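Local coordinates for chemotactic transducer PctC (Pseudomonas aeruginosa, PDB 5LTV), which probably mediates chemotaxis as a transmembrane receptor whose periplasmic Cache-type domain recognises gamma-amino-butanoic acid, the ligand bound here, at residues A46-S51 and T175-S180; K125-A130 and L162-G167; T136-D141 and G205-T210; F190-A195 and V238-V243. All blocks are in the same frame, centred on the assembly; numbering follows the deposited sequence.

Contact 1. Residues A46-S51 and T175-S180; sequences ASNIQS and TAILNS
Thr175 O, just ahead of the Ile177 and Leu178 side chains that pack on Ile49, is gripped twice by Asn179. The backbone N of Asn179 lies 3.0 Å from Thr175 O, and Asn179 ND2 adds a weak bond to Thr175 O at 3.3 Å, long but nearly straight (168° at the hydrogen). Because ND2 also bonds to Ala189 O, the amide ties the end of helix 171-178, where Asn179 leaves helical backbone angles, to strand 188-193. Between the two segments the contact is dispersive. Ile49 CG1 is anti to the backbone N (chi1 -158°) and carries CD1 to the flank of Ile177, where Ile49 CD1 meets Ile177 CG2 at 3.8 Å. In this double-sheet Cache fold, the short helix joins the two sheets, and the long helix 34-68 covers its Ile177-Leu178 side. Leu178 CD1 comes against the base of the same isoleucine, reaching Ile49 CB at 4.0 Å and, equally close, its CG1. Asn48 crosses Ile177 at about a right angle, with Asn48 ND2 3.7 Å from Ile177 CG2, a van der Waals approach at the more exposed end. Leu178 and Ala46 both also touch Val253 of strand 251-256.

Contact 2. Residues K125-A130 and L162-G167; sequences KDALAA and LGVAAG
Val164 meets the helix with both its methyls: CG1 meets Ala127 alone, while CG2 is shared between Ala127 and Leu128. CG1 is anti to the backbone N (chi1 169°), which sets it over the methyl of Ala127: Val164 CG1 lies 3.6 Å from Ala127 CB. The other branch stands a little farther from the same methyl, with Val164 CG2 at 3.9 Å from Ala127 CB, so the isopropyl fork straddles the alanine. The Leu128 side chain leaves the helix at an angle to the strand, yet its end swings back and passes Val164 obliquely, bringing Leu128 CD2 to 3.8 Å from Val164 CG2. A small residue at the centre is consistent with the near approach of the backbones, the CA atoms of Ala127 and Val164 being 6.9 Å apart. Helix 122-130 thereby lies on one face of the sheet that holds strand 160-170, and Trp123 and Tyr124, earlier in the helix, also touch Val164. On the strand, Leu162 and Gly163 both face Val155 in a classic beta bulge, while Val164 pairs through its backbone with Gly97. Trp123 is a residue of the ligand pocket, but the Val164 side chain stays about 10 Å from the bound ligand. Every close approach here is between aliphatic carbons, and Ala127 and Val164 are buried, which implies that helix and sheet are held by shape and hydrophobic burial rather than by directed bonds.

Contact 3. Residues T136-D141 and G205-T210; sequences TEPFVD and GLVLKT. With ABU (gamma-amino-butanoic acid), chain H; SO4 (sulfate ion), chain I.
The Phe139 ring presents its edge to oxygen atoms: Thr136 OG1, Glu137 O and a carboxylate oxygen of gamma-amino-butanoic acid all lie near its plane, the last with Phe139 CE2 3.6 Å from ABU O. A sulfate, probably from the crystallisation liquor, approaches the ring obliquely and accepts a bond from the next residue, Val140 N to SO4 O1 at 2.9 Å and 153°. With CG between backbone N and carbonyl carbon (chi1 60°), the ring stands on the ligand side of the strand. Pro138 serves the other segment. Its ring and the Leu208 side chain slide past each other in opposite directions, with Leu208 CD2 at 3.9 Å from Pro138 CB and equally near its CD. Leu208 CD1 lies 3.8 Å from Pro138 O. Leu208 sits at the third position of a type II beta turn, Leu206 to Lys209, with positive phi (71°). Asp141 OD2 lies beside the amine end of the ligand, while Asp141 OD1 is held by the backbone N atoms of Gly143 and Thr144. Pro138 thus packs on the turn, whereas Phe139 and Asp141 belong to the Cache-domain ligand pocket, where Tyr116, Arg121, Trp123, Ala142 and Asp168 bond the ligand.

Contact 4. Residues F190-A195 and V238-V243; sequences FLVSDA and VSFTPV
Val192 lays its CG1 methyl against the edge of the Phe240 ring, near the ring plane, with Val192 CG1 3.9 Å from Phe240 CE1 and 4.2 Å from Phe240 CD1. The methyl meets the rim and not a face, so this is edge packing of aliphatic on aromatic carbon. Two torsions bring it about. Val192 CG1 sits between the backbone N and the carbonyl carbon (chi1 60°), and Phe240 CG is anti to its carbonyl carbon (chi1 -65°), which swings the ring out from its own strand until its end nears Val192. The second pair uses the other side of strand 188-193: Leu191 and Val243 cross at about a right angle, and Leu191 CD1 lies 4.0 Å from Val243 CG2. The leucine's CB leads away from the partner segment, and it is the far end of the side chain that returns to it. The CA atoms of Val192 and Phe240, the nearest pair, are 9.1 Å apart, too far for paired neighbouring strands. The reason is topological, for strand 251-256 runs between strands 188-193 and 237-242 and is antiparallel to both, with Val192 bonding through its backbone to Tyr252. These side chains therefore reach across an intervening strand of the antiparallel sheet. On one face Ile222, from a loop, touches both Val192 and Phe240; on the other, Val243 packs on Ile49 and Gln50 of helix 34-68.

Overall arrangement
The four contacts run along a two-sheet Cache domain, with contacts 2 and 4 on opposite sides of the chain's centre, their own centres about 26 Å apart. Contacts 1 and 4 are about 12 Å apart between centres and touch directly: Ala46 CB lies 3.5 Å from Pro242 O. Contact 3 joins the two halves of the domain: strand 134-140 belongs to the ligand-side sheet, and the 205-210 loop follows strand 198-200 of the other. That first strand shares its sheet with contact 2, whose nearest atoms are about 6 Å away, and Glu137 OE2 grazes Ser193 CB of contact 4 at 4.1 Å. Contact 3 alone includes pocket residues, Phe139 and Asp141. Strand 160-170 of contact 2 runs directly into helix 171-178 of contact 1.

Contact 1. Residues A46-S51 and T175-S180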
loop_
_atom_site.group_PDB
_atom_site.type_symbol
_atom_site.label_atom_id
_atom_site.label_comp_id
_atom_site.label_asym_id
_atom_site.label_seq_id
_atom_site.Cartn_x
_atom_site.Cartn_y
_atom_site.Cartn_z
ATOM N N ALA A 46 -5.068 14.451 2.574
ATOM C CA ALA A 46 -5.485 13.129 3.008
ATOM C C ALA A 46 -6.603 12.589 2.131
ATOM O O ALA A 46 -6.593 11.413 1.753
ATOM C CB ALA A 46 -5.935 13.171 4.465
ATOM N N SER A 47 -7.579 13.421 1.804
ATOM C CA SER A 47 -8.664 12.882 1.006
ATOM C C SER A 47 -8.194 12.582 -0.417
ATOM O O SER A 47 -8.776 11.717 -1.079
ATOM C CB SER A 47 -9.869 13.835 1.039
ATOM O OG SER A 47 -9.512 15.112 0.532
ATOM N N ASN A 48 -7.113 13.224 -0.873
ATOM C CA ASN A 48 -6.555 12.888 -2.179
ATOM C C ASN A 48 -5.873 11.518 -2.155
ATOM O O ASN A 48 -6.192 10.633 -2.957
ATOM C CB ASN A 48 -5.567 13.955 -2.635
ATOM C CG ASN A 48 -5.206 13.810 -4.110
ATOM O OD1 ASN A 48 -6.074 13.582 -4.947
ATOM N ND2 ASN A 48 -3.946 13.898 -4.420
ATOM N N ILE A 49 -4.932 11.317 -1.241
ATOM C CA ILE A 49 -4.307 10.006 -1.154
ATOM C C ILE A 49 -5.345 8.940 -0.810
ATOM O O ILE A 49 -5.243 7.801 -1.281
ATOM C CB ILE A 49 -3.107 10.068 -0.173
ATOM C CG1 ILE A 49 -2.138 8.943 -0.455
ATOM C CG2 ILE A 49 -3.520 9.985 1.237
ATOM C CD1 ILE A 49 -1.405 9.155 -1.753
ATOM N N GLN A 50 -6.405 9.292 -0.059
ATOM C CA GLN A 50 -7.484 8.322 0.216
ATOM C C GLN A 50 -8.167 7.868 -1.067
ATOM O O GLN A 50 -8.328 6.657 -1.313
ATOM C CB GLN A 50 -8.525 8.918 1.149
ATOM C CG GLN A 50 -9.858 8.136 1.158
ATOM C CD GLN A 50 -10.931 8.809 2.034
ATOM O OE1 GLN A 50 -10.730 9.916 2.545
ATOM N NE2 GLN A 50 -12.056 8.130 2.228
ATOM N N SER A 51 -8.598 8.829 -1.892
ATOM C CA SER A 51 -9.240 8.475 -3.159
ATOM C C SER A 51 -8.313 7.649 -4.037
ATOM O O SER A 51 -8.738 6.663 -4.656
ATOM C CB SER A 51 -9.676 9.733 -3.918
ATOM O OG SER A 51 -10.844 10.260 -3.382
ATOM N N THR A 175 4.481 8.724 -3.103
ATOM C CA THR A 175 5.046 9.929 -2.519
ATOM C C THR A 175 4.815 11.129 -3.424
ATOM O O THR A 175 4.480 12.221 -2.944
ATOM C CB THR A 175 6.530 9.735 -2.229
ATOM O OG1 THR A 175 6.693 8.580 -1.409
ATOM C CG2 THR A 175 7.103 10.963 -1.511
ATOM N N ALA A 176 4.941 10.936 -4.734
ATOM C CA ALA A 176 4.588 11.968 -5.705
ATOM C C ALA A 176 3.147 12.453 -5.536
ATOM O O ALA A 176 2.898 13.663 -5.519
ATOM C CB ALA A 176 4.793 11.433 -7.112
ATOM N N ILE A 177 2.175 11.522 -5.452
ATOM C CA ILE A 177 0.778 11.914 -5.228
ATOM C C ILE A 177 0.666 12.805 -3.998
ATOM O O ILE A 177 -0.003 13.837 -4.025
ATOM C CB ILE A 177 -0.140 10.688 -5.070
ATOM C CG1 ILE A 177 0.051 9.669 -6.183
ATOM C CG2 ILE A 177 -1.601 11.147 -5.026
ATOM C CD1 ILE A 177 -0.598 10.083 -7.467
ATOM N N LEU A 178 1.314 12.395 -2.896
ATOM C CA LEU A 178 1.235 13.105 -1.619
ATOM C C LEU A 178 1.764 14.529 -1.719
ATOM O O LEU A 178 1.173 15.454 -1.146
ATOM C CB LEU A 178 2.013 12.331 -0.562
ATOM C CG LEU A 178 1.550 12.524 0.860
ATOM C CD1 LEU A 178 0.173 11.882 1.082
ATOM C CD2 LEU A 178 2.579 11.927 1.778
ATOM N N ASN A 179 2.876 14.724 -2.434
ATOM C CA ASN A 179 3.554 16.013 -2.575
ATOM C C ASN A 179 3.260 16.699 -3.904
ATOM O O ASN A 179 4.168 17.275 -4.527
ATOM C CB ASN A 179 5.056 15.834 -2.404
ATOM C CG ASN A 179 5.437 15.596 -0.970
ATOM O OD1 ASN A 179 5.694 16.541 -0.222
ATOM N ND2 ASN A 179 5.450 14.329 -0.561
ATOM N N SER A 180 2.000 16.701 -4.353
ATOM C CA SER A 180 1.719 17.305 -5.653
ATOM C C SER A 180 1.815 18.831 -5.645
ATOM O O SER A 180 1.750 19.437 -6.719
ATOM C CB SER A 180 0.348 16.848 -6.175
ATOM O OG SER A 180 -0.692 17.084 -5.237
#

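Contact 2. Residues K125-A130 and L162-G167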
loop_
_atom_site.group_PDB
_atom_site.type_symbol
_atom_site.label_atom_id
_atom_site.label_comp_id
_atom_site.label_asym_id
_atom_site.label_seq_id
_atom_site.Cartn_x
_atom_site.Cartn_y
_atom_site.Cartn_z
ATOM N N LYS A 125 0.649 -14.146 4.067
ATOM C CA LYS A 125 0.220 -14.614 5.375
ATOM C C LYS A 125 -0.695 -13.605 6.070
ATOM O O LYS A 125 -1.646 -14.000 6.751
ATOM C CB LYS A 125 1.443 -14.927 6.241
ATOM C CG LYS A 125 2.272 -16.055 5.727
ATOM C CD LYS A 125 3.402 -16.420 6.690
ATOM C CE LYS A 125 4.460 -15.314 6.733
ATOM N NZ LYS A 125 5.653 -15.607 7.594
ATOM N N ASP A 126 -0.453 -12.301 5.900
ATOM C CA ASP A 126 -1.360 -11.315 6.517
ATOM C C ASP A 126 -2.726 -11.260 5.820
ATOM O O ASP A 126 -3.747 -11.052 6.484
ATOM C CB ASP A 126 -0.718 -9.924 6.551
ATOM C CG ASP A 126 0.565 -9.897 7.404
ATOM O OD1 ASP A 126 0.840 -10.917 8.065
ATOM O OD2 ASP A 126 1.301 -8.888 7.394
ATOM N N ALA A 127 -2.788 -11.449 4.497
ATOM C CA ALA A 127 -4.112 -11.535 3.878
ATOM C C ALA A 127 -4.927 -12.699 4.461
ATOM O O ALA A 127 -6.140 -12.566 4.707
ATOM C CB ALA A 127 -3.986 -11.689 2.355
ATOM N N LEU A 128 -4.279 -13.855 4.662
ATOM C CA LEU A 128 -5.004 -15.007 5.170
ATOM C C LEU A 128 -5.407 -14.795 6.622
ATOM O O LEU A 128 -6.528 -15.138 7.009
ATOM C CB LEU A 128 -4.173 -16.280 5.021
ATOM C CG LEU A 128 -4.024 -16.852 3.605
ATOM C CD1 LEU A 128 -3.416 -18.236 3.656
ATOM C CD2 LEU A 128 -5.358 -16.875 2.862
ATOM N N ALA A 129 -4.519 -14.203 7.428
ATOM C CA ALA A 129 -4.834 -13.985 8.836
ATOM C C ALA A 129 -5.997 -13.005 8.993
ATOM O O ALA A 129 -6.908 -13.232 9.794
ATOM C CB ALA A 129 -3.600 -13.486 9.596
ATOM N N ALA A 130 -6.014 -11.934 8.203
ATOM C CA ALA A 130 -7.112 -10.985 8.292
ATOM C C ALA A 130 -8.377 -11.441 7.576
ATOM O O ALA A 130 -9.440 -10.905 7.866
ATOM C CB ALA A 130 -6.671 -9.633 7.744
ATOM N N LEU A 162 -8.175 -20.558 -3.103
ATOM C CA LEU A 162 -7.316 -20.562 -4.273
ATOM C C LEU A 162 -5.928 -20.021 -3.912
ATOM O O LEU A 162 -4.901 -20.629 -4.238
ATOM C CB LEU A 162 -7.974 -19.737 -5.392
ATOM C CG LEU A 162 -7.063 -19.557 -6.609
ATOM C CD1 LEU A 162 -6.703 -20.918 -7.273
ATOM C CD2 LEU A 162 -7.686 -18.583 -7.613
ATOM N N GLY A 163 -5.884 -18.891 -3.237
ATOM C CA GLY A 163 -4.621 -18.347 -2.773
ATOM C C GLY A 163 -4.845 -16.936 -2.290
ATOM O O GLY A 163 -5.915 -16.615 -1.763
ATOM N N VAL A 164 -3.833 -16.094 -2.518
ATOM C CA VAL A 164 -3.918 -14.673 -2.210
ATOM C C VAL A 164 -3.632 -13.863 -3.467
ATOM O O VAL A 164 -2.598 -14.050 -4.117
ATOM C CB VAL A 164 -2.966 -14.291 -1.074
ATOM C CG1 VAL A 164 -2.874 -12.775 -0.939
ATOM C CG2 VAL A 164 -3.450 -14.941 0.208
ATOM N N ALA A 165 -4.536 -12.944 -3.797
ATOM C CA ALA A 165 -4.343 -12.043 -4.919
ATOM C C ALA A 165 -3.899 -10.691 -4.382
ATOM O O ALA A 165 -4.311 -10.294 -3.286
ATOM C CB ALA A 165 -5.619 -11.917 -5.745
ATOM N N ALA A 166 -2.994 -10.032 -5.113
ATOM C CA ALA A 166 -2.461 -8.736 -4.698
ATOM C C ALA A 166 -2.136 -7.853 -5.905
ATOM O O ALA A 166 -1.976 -8.330 -7.023
ATOM C CB ALA A 166 -1.189 -8.875 -3.861
ATOM N N GLY A 167 -2.049 -6.549 -5.638
ATOM C CA GLY A 167 -1.277 -5.645 -6.482
ATOM C C GLY A 167 -0.351 -4.791 -5.649
ATOM O O GLY A 167 -0.682 -4.410 -4.532
#

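Contact 3. Residues T136-D141 and G205-T210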
loop_
_atom_site.group_PDB
_atom_site.type_symbol
_atom_site.label_atom_id
_atom_site.label_comp_id
_atom_site.label_asym_id
_atom_site.label_seq_id
_atom_site.Cartn_x
_atom_site.Cartn_y
_atom_site.Cartn_z
ATOM N N THR A 136 -0.529 -3.177 3.195
ATOM C CA THR A 136 0.681 -3.446 3.943
ATOM C C THR A 136 1.468 -2.156 4.157
ATOM O O THR A 136 1.309 -1.160 3.436
ATOM C CB THR A 136 1.561 -4.453 3.187
ATOM O OG1 THR A 136 2.234 -3.740 2.149
ATOM C CG2 THR A 136 0.735 -5.598 2.576
ATOM N N GLU A 137 2.342 -2.192 5.155
ATOM C CA GLU A 137 3.383 -1.182 5.247
ATOM C C GLU A 137 4.440 -1.451 4.165
ATOM O O GLU A 137 4.461 -2.526 3.548
ATOM C CB GLU A 137 3.980 -1.182 6.661
ATOM C CG GLU A 137 2.993 -0.655 7.733
ATOM C CD GLU A 137 3.558 -0.628 9.176
ATOM O OE1 GLU A 137 4.589 -1.275 9.447
ATOM O OE2 GLU A 137 2.950 0.043 10.050
ATOM N N PRO A 138 5.305 -0.483 3.882
ATOM C CA PRO A 138 6.332 -0.713 2.849
ATOM C C PRO A 138 7.185 -1.937 3.157
ATOM O O PRO A 138 7.450 -2.281 4.315
ATOM C CB PRO A 138 7.165 0.579 2.874
ATOM C CG PRO A 138 6.146 1.658 3.331
ATOM C CD PRO A 138 5.302 0.910 4.373
ATOM N N PHE A 139 7.553 -2.645 2.097
ATOM C CA PHE A 139 8.562 -3.678 2.176
ATOM C C PHE A 139 9.350 -3.602 0.879
ATOM O O PHE A 139 9.137 -2.699 0.052
ATOM C CB PHE A 139 7.943 -5.062 2.460
ATOM C CG PHE A 139 6.962 -5.534 1.417
ATOM C CD1 PHE A 139 5.609 -5.123 1.459
ATOM C CD2 PHE A 139 7.378 -6.416 0.412
ATOM C CE1 PHE A 139 4.707 -5.557 0.507
ATOM C CE2 PHE A 139 6.477 -6.888 -0.515
ATOM C CZ PHE A 139 5.134 -6.464 -0.489
ATOM N N VAL A 140 10.294 -4.526 0.730
ATOM C CA VAL A 140 11.210 -4.575 -0.404
ATOM C C VAL A 140 10.739 -5.660 -1.359
ATOM O O VAL A 140 10.693 -6.845 -0.988
ATOM C CB VAL A 140 12.654 -4.865 0.050
ATOM C CG1 VAL A 140 13.581 -5.047 -1.187
ATOM C CG2 VAL A 140 13.192 -3.774 0.955
ATOM N N ASP A 141 10.428 -5.278 -2.596
ATOM C CA ASP A 141 10.052 -6.254 -3.632
ATOM C C ASP A 141 11.123 -7.335 -3.788
ATOM O O ASP A 141 12.300 -7.024 -3.978
ATOM C CB ASP A 141 9.848 -5.508 -4.938
ATOM C CG ASP A 141 9.333 -6.367 -6.065
ATOM O OD1 ASP A 141 9.892 -7.439 -6.370
ATOM O OD2 ASP A 141 8.356 -5.912 -6.695
ATOM N N GLY A 205 15.455 7.670 2.299
ATOM C CA GLY A 205 16.158 7.043 3.409
ATOM C C GLY A 205 15.375 7.030 4.710
ATOM O O GLY A 205 15.620 6.169 5.565
ATOM N N LEU A 206 14.434 7.963 4.884
ATOM C CA LEU A 206 13.681 7.995 6.130
ATOM C C LEU A 206 12.501 7.032 6.123
ATOM O O LEU A 206 11.866 6.852 7.166
ATOM C CB LEU A 206 13.207 9.416 6.428
ATOM C CG LEU A 206 14.267 10.426 6.851
ATOM C CD1 LEU A 206 13.613 11.764 7.118
ATOM C CD2 LEU A 206 14.983 9.916 8.083
ATOM N N VAL A 207 12.226 6.383 4.988
ATOM C CA VAL A 207 11.158 5.395 4.937
ATOM C C VAL A 207 11.479 4.225 5.857
ATOM O O VAL A 207 12.598 3.708 5.863
ATOM C CB VAL A 207 10.910 4.938 3.494
ATOM C CG1 VAL A 207 10.147 3.625 3.491
ATOM C CG2 VAL A 207 10.096 6.010 2.774
ATOM N N LEU A 208 10.482 3.814 6.646
ATOM C CA LEU A 208 10.525 2.731 7.631
ATOM C C LEU A 208 11.358 3.074 8.858
ATOM O O LEU A 208 11.578 2.198 9.706
ATOM C CB LEU A 208 11.019 1.395 7.051
ATOM C CG LEU A 208 10.113 0.710 6.024
ATOM C CD1 LEU A 208 10.561 -0.723 5.783
ATOM C CD2 LEU A 208 8.637 0.748 6.450
ATOM N N LYS A 209 11.830 4.309 8.981
ATOM C CA LYS A 209 12.373 4.745 10.251
ATOM C C LYS A 209 11.239 5.191 11.174
ATOM O O LYS A 209 10.147 5.563 10.731
ATOM C CB LYS A 209 13.358 5.893 10.050
ATOM C CG LYS A 209 14.834 5.513 10.139
ATOM C CD LYS A 209 15.248 4.523 9.059
ATOM C CE LYS A 209 16.706 4.746 8.642
ATOM N NZ LYS A 209 17.066 3.975 7.388
ATOM N N THR A 210 11.510 5.169 12.475
ATOM C CA THR A 210 10.580 5.818 13.387
ATOM C C THR A 210 10.778 7.327 13.367
ATOM O O THR A 210 11.803 7.841 12.901
ATOM C CB THR A 210 10.754 5.312 14.811
ATOM O OG1 THR A 210 12.034 5.741 15.310
ATOM C CG2 THR A 210 10.651 3.784 14.835
HETATM N N ABU H . 5.865 -7.993 -7.261
HETATM C CD ABU H . 6.619 -8.263 -6.005
HETATM C CB ABU H . 6.530 -9.703 -5.576
HETATM C CG ABU H . 6.085 -9.878 -4.134
HETATM C C ABU H . 7.091 -10.167 -3.033
HETATM O O ABU H . 7.959 -9.295 -2.773
HETATM O OXT ABU H . 6.958 -11.240 -2.380
HETATM S S SO4 I . 11.224 -7.519 3.105
HETATM O O1 SO4 I . 11.289 -6.073 2.996
HETATM O O2 SO4 I . 11.039 -7.895 4.508
HETATM O O3 SO4 I . 12.454 -8.091 2.532
HETATM O O4 SO4 I . 10.108 -8.030 2.332
#

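Contact 4. Residues F190-A195 and V238-V243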
loop_
_atom_site.group_PDB
_atom_site.type_symbol
_atom_site.label_atom_id
_atom_site.label_comp_id
_atom_site.label_asym_id
_atom_site.label_seq_id
_atom_site.Cartn_x
_atom_site.Cartn_y
_atom_site.Cartn_z
ATOM N N PHE A 190 4.777 14.092 4.444
ATOM C CA PHE A 190 5.106 12.672 4.454
ATOM C C PHE A 190 3.947 11.884 5.078
ATOM O O PHE A 190 2.894 12.435 5.428
ATOM C CB PHE A 190 6.469 12.431 5.120
ATOM C CG PHE A 190 6.527 12.740 6.575
ATOM C CD1 PHE A 190 6.772 14.040 7.024
ATOM C CD2 PHE A 190 6.396 11.712 7.514
ATOM C CE1 PHE A 190 6.846 14.316 8.380
ATOM C CE2 PHE A 190 6.456 11.976 8.874
ATOM C CZ PHE A 190 6.692 13.276 9.316
ATOM N N LEU A 191 4.114 10.570 5.140
ATOM C CA LEU A 191 3.082 9.680 5.644
ATOM C C LEU A 191 3.677 8.827 6.753
ATOM O O LEU A 191 4.784 8.317 6.616
ATOM C CB LEU A 191 2.501 8.806 4.521
ATOM C CG LEU A 191 1.163 8.138 4.870
ATOM C CD1 LEU A 191 -0.055 9.057 4.589
ATOM C CD2 LEU A 191 1.021 6.851 4.100
ATOM N N VAL A 192 2.941 8.684 7.849
ATOM C CA VAL A 192 3.458 8.061 9.060
ATOM C C VAL A 192 2.314 7.315 9.735
ATOM O O VAL A 192 1.159 7.759 9.704
ATOM C CB VAL A 192 4.096 9.113 10.005
ATOM C CG1 VAL A 192 3.069 10.163 10.431
ATOM C CG2 VAL A 192 4.689 8.454 11.241
ATOM N N SER A 193 2.624 6.163 10.313
ATOM C CA SER A 193 1.601 5.372 10.970
ATOM C C SER A 193 1.356 5.912 12.374
ATOM O O SER A 193 2.139 6.703 12.913
ATOM C CB SER A 193 1.999 3.896 11.035
ATOM O OG SER A 193 2.957 3.666 12.057
ATOM N N ASP A 194 0.250 5.459 12.968
ATOM C CA ASP A 194 -0.112 5.884 14.317
ATOM C C ASP A 194 0.952 5.515 15.340
ATOM O O ASP A 194 1.124 6.226 16.338
ATOM C CB ASP A 194 -1.466 5.281 14.705
ATOM C CG ASP A 194 -1.512 3.768 14.540
ATOM O OD1 ASP A 194 -0.597 3.157 13.933
ATOM O OD2 ASP A 194 -2.504 3.188 15.016
ATOM N N ALA A 195 1.678 4.424 15.111
ATOM C CA ALA A 195 2.745 4.009 16.013
ATOM C C ALA A 195 4.034 4.803 15.834
ATOM O O ALA A 195 4.974 4.590 16.602
ATOM C CB ALA A 195 3.040 2.515 15.820
ATOM N N VAL A 238 4.231 21.461 12.326
ATOM C CA VAL A 238 3.960 20.132 11.808
ATOM C C VAL A 238 2.540 19.728 12.177
ATOM O O VAL A 238 2.154 19.780 13.352
ATOM C CB VAL A 238 4.985 19.096 12.295
ATOM C CG1 VAL A 238 4.387 17.704 12.264
ATOM C CG2 VAL A 238 6.219 19.152 11.394
ATOM N N SER A 239 1.766 19.334 11.164
ATOM C CA SER A 239 0.348 19.035 11.258
ATOM C C SER A 239 0.102 17.571 10.917
ATOM O O SER A 239 0.665 17.054 9.949
ATOM C CB SER A 239 -0.457 19.925 10.301
ATOM O OG SER A 239 -1.781 19.415 10.113
ATOM N N PHE A 240 -0.748 16.908 11.704
ATOM C CA PHE A 240 -1.158 15.530 11.438
ATOM C C PHE A 240 -2.641 15.477 11.091
ATOM O O PHE A 240 -3.479 16.007 11.832
ATOM C CB PHE A 240 -0.872 14.604 12.624
ATOM C CG PHE A 240 0.593 14.445 12.928
ATOM C CD1 PHE A 240 1.395 13.592 12.169
ATOM C CD2 PHE A 240 1.177 15.168 13.967
ATOM C CE1 PHE A 240 2.772 13.443 12.455
ATOM C CE2 PHE A 240 2.530 15.030 14.261
ATOM C CZ PHE A 240 3.334 14.154 13.496
ATOM N N THR A 241 -2.947 14.819 9.971
ATOM C CA THR A 241 -4.308 14.616 9.483
ATOM C C THR A 241 -4.512 13.144 9.159
ATOM O O THR A 241 -3.779 12.593 8.312
ATOM C CB THR A 241 -4.572 15.444 8.235
ATOM O OG1 THR A 241 -4.248 16.825 8.506
ATOM C CG2 THR A 241 -6.038 15.276 7.802
ATOM N N PRO A 242 -5.483 12.480 9.769
ATOM C CA PRO A 242 -5.705 11.063 9.466
ATOM C C PRO A 242 -6.190 10.844 8.043
ATOM O O PRO A 242 -6.887 11.674 7.459
ATOM C CB PRO A 242 -6.768 10.636 10.492
ATOM C CG PRO A 242 -7.407 11.900 10.953
ATOM C CD PRO A 242 -6.360 12.969 10.852
ATOM N N VAL A 243 -5.775 9.719 7.475
ATOM C CA VAL A 243 -6.316 9.253 6.205
ATOM C C VAL A 243 -7.503 8.355 6.502
ATOM O O VAL A 243 -7.379 7.352 7.215
ATOM C CB VAL A 243 -5.269 8.504 5.376
ATOM C CG1 VAL A 243 -5.869 8.208 4.020
ATOM C CG2 VAL A 243 -4.005 9.340 5.242
#